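Local structure of ABC transporter substrate-binding protein (Rhizobium radiobacter, 6TFX) at residues A2-S7 against K195-S200; N468-G473 against E488-K493. The protein binds the opine mannopinic acid as the solute-binding component of an ABC importer, a periplasmic binding protein of the solute-binding protein 5 family. All coordinates share one frame; numbering follows the deposited sequence.

Interaction 1. Residues A2-S7 against K195-S200; sequences AKTELS and KLSKIS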
loop_
_atom_site.group_PDB
_atom_site.type_symbol
_atom_site.label_atom_id
_atom_site.label_comp_id
_atom_site.label_asym_id
_atom_site.label_seq_id
_atom_site.Cartn_x
_atom_site.Cartn_y
_atom_site.Cartn_z
ATOM N N ALA A 2 -28.066 -15.330 -8.756
ATOM C CA ALA A 2 -28.414 -15.712 -7.387
ATOM C C ALA A 2 -28.646 -14.464 -6.526
ATOM O O ALA A 2 -29.213 -13.481 -7.017
ATOM C CB ALA A 2 -27.296 -16.564 -6.802
ATOM N N LYS A 3 -28.186 -14.497 -5.257
ATOM C CA LYS A 3 -28.254 -13.369 -4.333
ATOM C C LYS A 3 -27.452 -12.175 -4.872
ATOM O O LYS A 3 -26.673 -12.323 -5.821
ATOM C CB LYS A 3 -27.778 -13.778 -2.934
ATOM C CG LYS A 3 -26.318 -14.209 -2.848
ATOM C CD LYS A 3 -26.022 -14.786 -1.493
ATOM C CE LYS A 3 -24.556 -14.774 -1.166
ATOM N NZ LYS A 3 -24.315 -15.431 0.140
ATOM N N THR A 4 -27.681 -10.986 -4.307
ATOM C CA THR A 4 -26.992 -9.775 -4.765
ATOM C C THR A 4 -26.276 -9.047 -3.608
ATOM O O THR A 4 -25.762 -7.955 -3.815
ATOM C CB THR A 4 -27.967 -8.833 -5.506
ATOM O OG1 THR A 4 -28.959 -8.395 -4.568
ATOM C CG2 THR A 4 -28.611 -9.478 -6.754
ATOM N N GLU A 5 -26.252 -9.643 -2.403
ATOM C CA GLU A 5 -25.597 -9.043 -1.241
ATOM C C GLU A 5 -24.316 -9.822 -0.927
ATOM O O GLU A 5 -24.385 -11.042 -0.724
ATOM C CB GLU A 5 -26.533 -9.027 -0.019
ATOM C CG GLU A 5 -27.836 -8.276 -0.277
ATOM C CD GLU A 5 -28.709 -7.941 0.918
ATOM O OE1 GLU A 5 -28.520 -8.545 1.999
ATOM O OE2 GLU A 5 -29.596 -7.073 0.765
ATOM N N LEU A 6 -23.170 -9.111 -0.909
ATOM C CA LEU A 6 -21.860 -9.705 -0.621
ATOM C C LEU A 6 -21.401 -9.307 0.778
ATOM O O LEU A 6 -21.382 -8.124 1.104
ATOM C CB LEU A 6 -20.810 -9.254 -1.654
ATOM C CG LEU A 6 -19.450 -9.985 -1.627
ATOM C CD1 LEU A 6 -18.807 -9.970 -2.988
ATOM C CD2 LEU A 6 -18.487 -9.344 -0.640
ATOM N N SER A 7 -21.020 -10.307 1.609
ATOM C CA SER A 7 -20.512 -10.046 2.950
ATOM C C SER A 7 -19.024 -10.419 2.934
ATOM O O SER A 7 -18.660 -11.522 2.492
ATOM C CB SER A 7 -21.245 -10.850 4.019
ATOM O OG SER A 7 -22.589 -10.410 4.126
ATOM N N LYS A 195 -24.038 -5.593 -10.460
ATOM C CA LYS A 195 -24.840 -6.814 -10.284
ATOM C C LYS A 195 -25.099 -7.060 -8.802
ATOM O O LYS A 195 -26.119 -7.644 -8.451
ATOM C CB LYS A 195 -24.132 -8.012 -10.918
ATOM C CG LYS A 195 -24.113 -7.881 -12.426
ATOM C CD LYS A 195 -23.418 -9.068 -13.055
ATOM C CE LYS A 195 -23.362 -8.841 -14.549
ATOM N NZ LYS A 195 -22.845 -10.035 -15.260
ATOM N N LEU A 196 -24.194 -6.586 -7.937
ATOM C CA LEU A 196 -24.393 -6.672 -6.488
ATOM C C LEU A 196 -25.171 -5.429 -6.059
ATOM O O LEU A 196 -24.902 -4.335 -6.554
ATOM C CB LEU A 196 -23.044 -6.684 -5.739
ATOM C CG LEU A 196 -22.101 -7.853 -6.011
ATOM C CD1 LEU A 196 -20.802 -7.630 -5.279
ATOM C CD2 LEU A 196 -22.709 -9.182 -5.565
ATOM N N SER A 197 -26.100 -5.583 -5.132
ATOM C CA SER A 197 -26.870 -4.446 -4.632
ATOM C C SER A 197 -26.239 -3.877 -3.372
ATOM O O SER A 197 -26.380 -2.682 -3.106
ATOM C CB SER A 197 -28.301 -4.885 -4.333
ATOM O OG SER A 197 -28.252 -5.902 -3.349
ATOM N N LYS A 198 -25.521 -4.723 -2.603
ATOM C CA LYS A 198 -24.942 -4.311 -1.328
ATOM C C LYS A 198 -23.675 -5.078 -0.983
ATOM O O LYS A 198 -23.530 -6.244 -1.359
ATOM C CB LYS A 198 -25.994 -4.556 -0.211
ATOM C CG LYS A 198 -25.748 -3.809 1.103
ATOM C CD LYS A 198 -26.866 -4.065 2.117
ATOM C CE LYS A 198 -26.387 -4.951 3.229
ATOM N NZ LYS A 198 -27.328 -4.945 4.383
ATOM N N ILE A 199 -22.772 -4.412 -0.257
ATOM C CA ILE A 199 -21.567 -5.004 0.309
ATOM C C ILE A 199 -21.625 -4.725 1.809
ATOM O O ILE A 199 -21.771 -3.565 2.209
ATOM C CB ILE A 199 -20.241 -4.467 -0.283
ATOM C CG1 ILE A 199 -20.178 -4.666 -1.822
ATOM C CG2 ILE A 199 -19.016 -5.113 0.412
ATOM C CD1 ILE A 199 -19.068 -3.813 -2.482
ATOM N N SER A 200 -21.522 -5.779 2.623
ATOM C CA SER A 200 -21.426 -5.643 4.080
ATOM C C SER A 200 -19.951 -5.935 4.371
ATOM O O SER A 200 -19.493 -7.073 4.229
ATOM C CB SER A 200 -22.351 -6.632 4.792
ATOM O OG SER A 200 -22.181 -6.508 6.198
#

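Interaction 2. Residues N468-G473 against E488-K493; sequences NKLGWG and EQTYFK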
loop_
_atom_site.group_PDB
_atom_site.type_symbol
_atom_site.label_atom_id
_atom_site.label_comp_id
_atom_site.label_asym_id
_atom_site.label_seq_id
_atom_site.Cartn_x
_atom_site.Cartn_y
_atom_site.Cartn_z
ATOM N N ASN A 468 -16.689 -20.606 -4.093
ATOM C CA ASN A 468 -16.628 -20.666 -5.560
ATOM C C ASN A 468 -17.925 -20.188 -6.253
ATOM O O ASN A 468 -17.945 -20.087 -7.479
ATOM C CB ASN A 468 -16.189 -22.044 -6.081
ATOM C CG ASN A 468 -17.133 -23.176 -5.792
ATOM O OD1 ASN A 468 -18.178 -23.022 -5.143
ATOM N ND2 ASN A 468 -16.764 -24.355 -6.259
ATOM N N LYS A 469 -18.986 -19.869 -5.474
ATOM C CA LYS A 469 -20.230 -19.310 -6.013
ATOM C C LYS A 469 -20.003 -17.828 -6.387
ATOM O O LYS A 469 -20.833 -17.243 -7.073
ATOM C CB LYS A 469 -21.384 -19.439 -5.002
ATOM C CG LYS A 469 -21.213 -18.669 -3.692
ATOM C CD LYS A 469 -22.429 -18.868 -2.783
ATOM C CE LYS A 469 -22.130 -18.536 -1.341
ATOM N NZ LYS A 469 -23.122 -19.160 -0.423
ATOM N N LEU A 470 -18.918 -17.209 -5.886
ATOM C CA LEU A 470 -18.663 -15.798 -6.185
ATOM C C LEU A 470 -17.745 -15.722 -7.399
ATOM O O LEU A 470 -16.751 -16.431 -7.439
ATOM C CB LEU A 470 -17.981 -15.135 -4.967
ATOM C CG LEU A 470 -17.517 -13.657 -5.148
ATOM C CD1 LEU A 470 -18.688 -12.728 -5.479
ATOM C CD2 LEU A 470 -16.847 -13.164 -3.909
ATOM N N GLY A 471 -18.101 -14.891 -8.380
ATOM C CA GLY A 471 -17.280 -14.657 -9.559
ATOM C C GLY A 471 -16.816 -13.210 -9.589
ATOM O O GLY A 471 -17.626 -12.291 -9.380
ATOM N N TRP A 472 -15.506 -12.972 -9.807
ATOM C CA TRP A 472 -15.025 -11.593 -9.849
ATOM C C TRP A 472 -15.414 -10.870 -11.143
ATOM O O TRP A 472 -15.533 -9.647 -11.141
ATOM C CB TRP A 472 -13.498 -11.524 -9.708
ATOM C CG TRP A 472 -12.939 -12.121 -8.447
ATOM C CD1 TRP A 472 -11.993 -13.098 -8.362
ATOM C CD2 TRP A 472 -13.226 -11.719 -7.097
ATOM N NE1 TRP A 472 -11.693 -13.357 -7.042
ATOM C CE2 TRP A 472 -12.427 -12.517 -6.243
ATOM C CE3 TRP A 472 -14.076 -10.754 -6.522
ATOM C CZ2 TRP A 472 -12.474 -12.399 -4.844
ATOM C CZ3 TRP A 472 -14.142 -10.660 -5.133
ATOM C CH2 TRP A 472 -13.352 -11.483 -4.314
ATOM N N GLY A 473 -15.568 -11.626 -12.230
ATOM C CA GLY A 473 -15.831 -11.076 -13.556
ATOM C C GLY A 473 -14.559 -10.934 -14.379
ATOM O O GLY A 473 -14.584 -10.513 -15.544
ATOM N N GLU A 488 -18.655 -3.406 -10.772
ATOM C CA GLU A 488 -20.017 -3.608 -11.290
ATOM C C GLU A 488 -20.143 -5.021 -11.935
ATOM O O GLU A 488 -21.253 -5.470 -12.220
ATOM C CB GLU A 488 -20.385 -2.493 -12.303
ATOM C CG GLU A 488 -19.771 -2.617 -13.699
ATOM C CD GLU A 488 -18.302 -2.271 -13.842
ATOM O OE1 GLU A 488 -17.651 -1.928 -12.829
ATOM O OE2 GLU A 488 -17.802 -2.325 -14.986
ATOM N N GLN A 489 -19.004 -5.690 -12.203
ATOM C CA GLN A 489 -18.991 -7.014 -12.854
ATOM C C GLN A 489 -19.113 -8.174 -11.845
ATOM O O GLN A 489 -19.421 -9.290 -12.236
ATOM C CB GLN A 489 -17.685 -7.212 -13.653
ATOM C CG GLN A 489 -17.273 -6.082 -14.600
ATOM C CD GLN A 489 -15.752 -6.018 -14.736
ATOM O OE1 GLN A 489 -15.173 -6.633 -15.639
ATOM N NE2 GLN A 489 -15.054 -5.288 -13.838
ATOM N N THR A 490 -18.769 -7.933 -10.571
ATOM C CA THR A 490 -18.781 -8.976 -9.535
ATOM C C THR A 490 -20.183 -9.583 -9.408
ATOM O O THR A 490 -21.178 -8.861 -9.372
ATOM C CB THR A 490 -18.338 -8.399 -8.206
ATOM O OG1 THR A 490 -17.168 -7.614 -8.441
ATOM C CG2 THR A 490 -18.054 -9.494 -7.163
ATOM N N TYR A 491 -20.258 -10.905 -9.323
ATOM C CA TYR A 491 -21.566 -11.552 -9.294
ATOM C C TYR A 491 -21.555 -12.864 -8.504
ATOM O O TYR A 491 -20.492 -13.431 -8.273
ATOM C CB TYR A 491 -21.997 -11.831 -10.764
ATOM C CG TYR A 491 -21.121 -12.855 -11.452
ATOM C CD1 TYR A 491 -19.922 -12.485 -12.054
ATOM C CD2 TYR A 491 -21.469 -14.205 -11.471
ATOM C CE1 TYR A 491 -19.076 -13.429 -12.628
ATOM C CE2 TYR A 491 -20.636 -15.159 -12.058
ATOM C CZ TYR A 491 -19.438 -14.763 -12.640
ATOM O OH TYR A 491 -18.580 -15.670 -13.227
ATOM N N PHE A 492 -22.761 -13.393 -8.205
ATOM C CA PHE A 492 -22.940 -14.695 -7.577
ATOM C C PHE A 492 -23.583 -15.642 -8.607
ATOM O O PHE A 492 -24.381 -15.211 -9.444
ATOM C CB PHE A 492 -23.844 -14.602 -6.339
ATOM C CG PHE A 492 -23.126 -14.048 -5.143
ATOM C CD1 PHE A 492 -22.221 -14.827 -4.434
ATOM C CD2 PHE A 492 -23.343 -12.739 -4.726
ATOM C CE1 PHE A 492 -21.537 -14.303 -3.332
ATOM C CE2 PHE A 492 -22.685 -12.230 -3.599
ATOM C CZ PHE A 492 -21.785 -13.016 -2.917
ATOM N N LYS A 493 -23.206 -16.916 -8.540
ATOM C CA LYS A 493 -23.672 -17.972 -9.439
ATOM C C LYS A 493 -24.801 -18.782 -8.794
ATOM O O LYS A 493 -24.790 -19.011 -7.582
ATOM C CB LYS A 493 -22.512 -18.941 -9.730
ATOM C CG LYS A 493 -21.303 -18.304 -10.390
ATOM C CD LYS A 493 -20.047 -19.083 -10.074
ATOM C CE LYS A 493 -18.814 -18.328 -10.504
ATOM N NZ LYS A 493 -17.579 -19.052 -10.136
HETATM O O HOH W 1 -14.820 -8.484 -8.840
HETATM O O HOH W 2 -16.779 -9.110 -16.704
#

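Interaction 1. Residues A2-S7 against K195-S200
Glu5, Leu6 and Ser7 pair in parallel with Lys198, Ile199 and Ser200 in the large mixed sheet of this periplasmic binding protein. The N-terminal strand 5-10 runs between strand 198-203 and strand 221-223. The two short strand pieces are 4.7 Å apart at closest and inclined by 17°. Leu6 carries the ladder through both its N and its O: its N donates to Lys198 O (2.9 Å), and its O accepts from Ser200 N (2.8 Å). Before the strands the register slips: Thr4 faces Leu196 and Glu5 faces Lys198, which leaves Ser197 as an extra residue. Thr4 O receives the N of Ser197 at 2.7 Å, with a weak, longer second bond from Lys198 N.

Glu5, Lys198, Ser7 and Ser200 lie on one face of the sheet. Lys198 bends at its third torsion, which places CE (chi3 108°). Its NZ is 4.5 Å from Glu5 OE1, opposite charges near each other but too far apart for a salt bridge. Leu6 and Ile199 lie on the other face. Leu6 CB lies 4.0 Å from Leu196 CD1; the leucine has two conformers, and the contacts of its tip are less certain. Phe492 also packs on both leucines. On the far side of Ser7, Asp220 binds its backbone N through a carboxylate oxygen.

Thr4 and Ser197 add a side-chain bond outside the ladder. Each hydroxyl sits between its own backbone N and carbonyl carbon (Thr4 chi1 64°). Thr4 OG1 and Ser197 OG meet there as a hydrogen-bonded pair at 2.9 Å.

Interaction 2. Residues N468-G473 against E488-K493
Lys493 reaches back across Lys469 and Asn468 along its whole side chain. Its CB lies 3.6 Å from Lys469 O, the oxygen that also accepts the Lys493 backbone N. CG stays against this oxygen. CD touches both this oxygen and Asn468 O, 3.5 Å from the latter. CE passes Gly471 CA. NZ then donates to Asn468 O at 2.9 Å, nearly in line with the carbonyl. Extended beyond CG, the chain spans from Lys469 O to Asn468 O, one residue earlier.

This contact is a two-stranded antiparallel ladder of strands 470-471 and 491-492, near the C terminus. Gly471 and Tyr491 form its hydrogen-bonded pair: Gly471 N donates to Tyr491 O at 2.8 Å and Tyr491 N to Gly471 O at 3.0 Å. The Tyr491 CG lies between its backbone N and carbonyl carbon (chi1 67°). The glycine has no side chain, and the ring lies directly on its backbone in a CH-pi contact, with Gly471 CA 3.7 Å above one face, displaced toward the rim.

Leu470 and Phe492 are the neighbouring non-hydrogen-bonded pair. Leu470 CD1 makes a CH-pi contact over one face of the phenyl ring, 4.1 Å from its centroid. Leu470 CD1 also meets Thr490 CG2, at 3.7 Å. Further along, a water donates to both Gly473 O and Gln489 OE1, while Gln489 NE2 is bonded to Thr487 OG1.

From the N terminus, residues 2-7 form the first side of interaction 1. The chain returns to them at 195-200, closing a loop of 187 residues. Interaction 2 opens much later, at 468-473, and closes at 488-493 after 14 residues without helix or strand. The two loops follow one another in series; they neither nest nor cross. In space the centres of interaction 1 and interaction 2 are about 10 Å apart, and the two touch. Lys195 N probably bonds to Glu488 O. Phe492 makes a cation-pi contact with Lys3. Leu470 packs on Leu6. Thus the C-terminal ladder lies against strand 5-10 of the mixed sheet, and both ends of the modelled chain meet here.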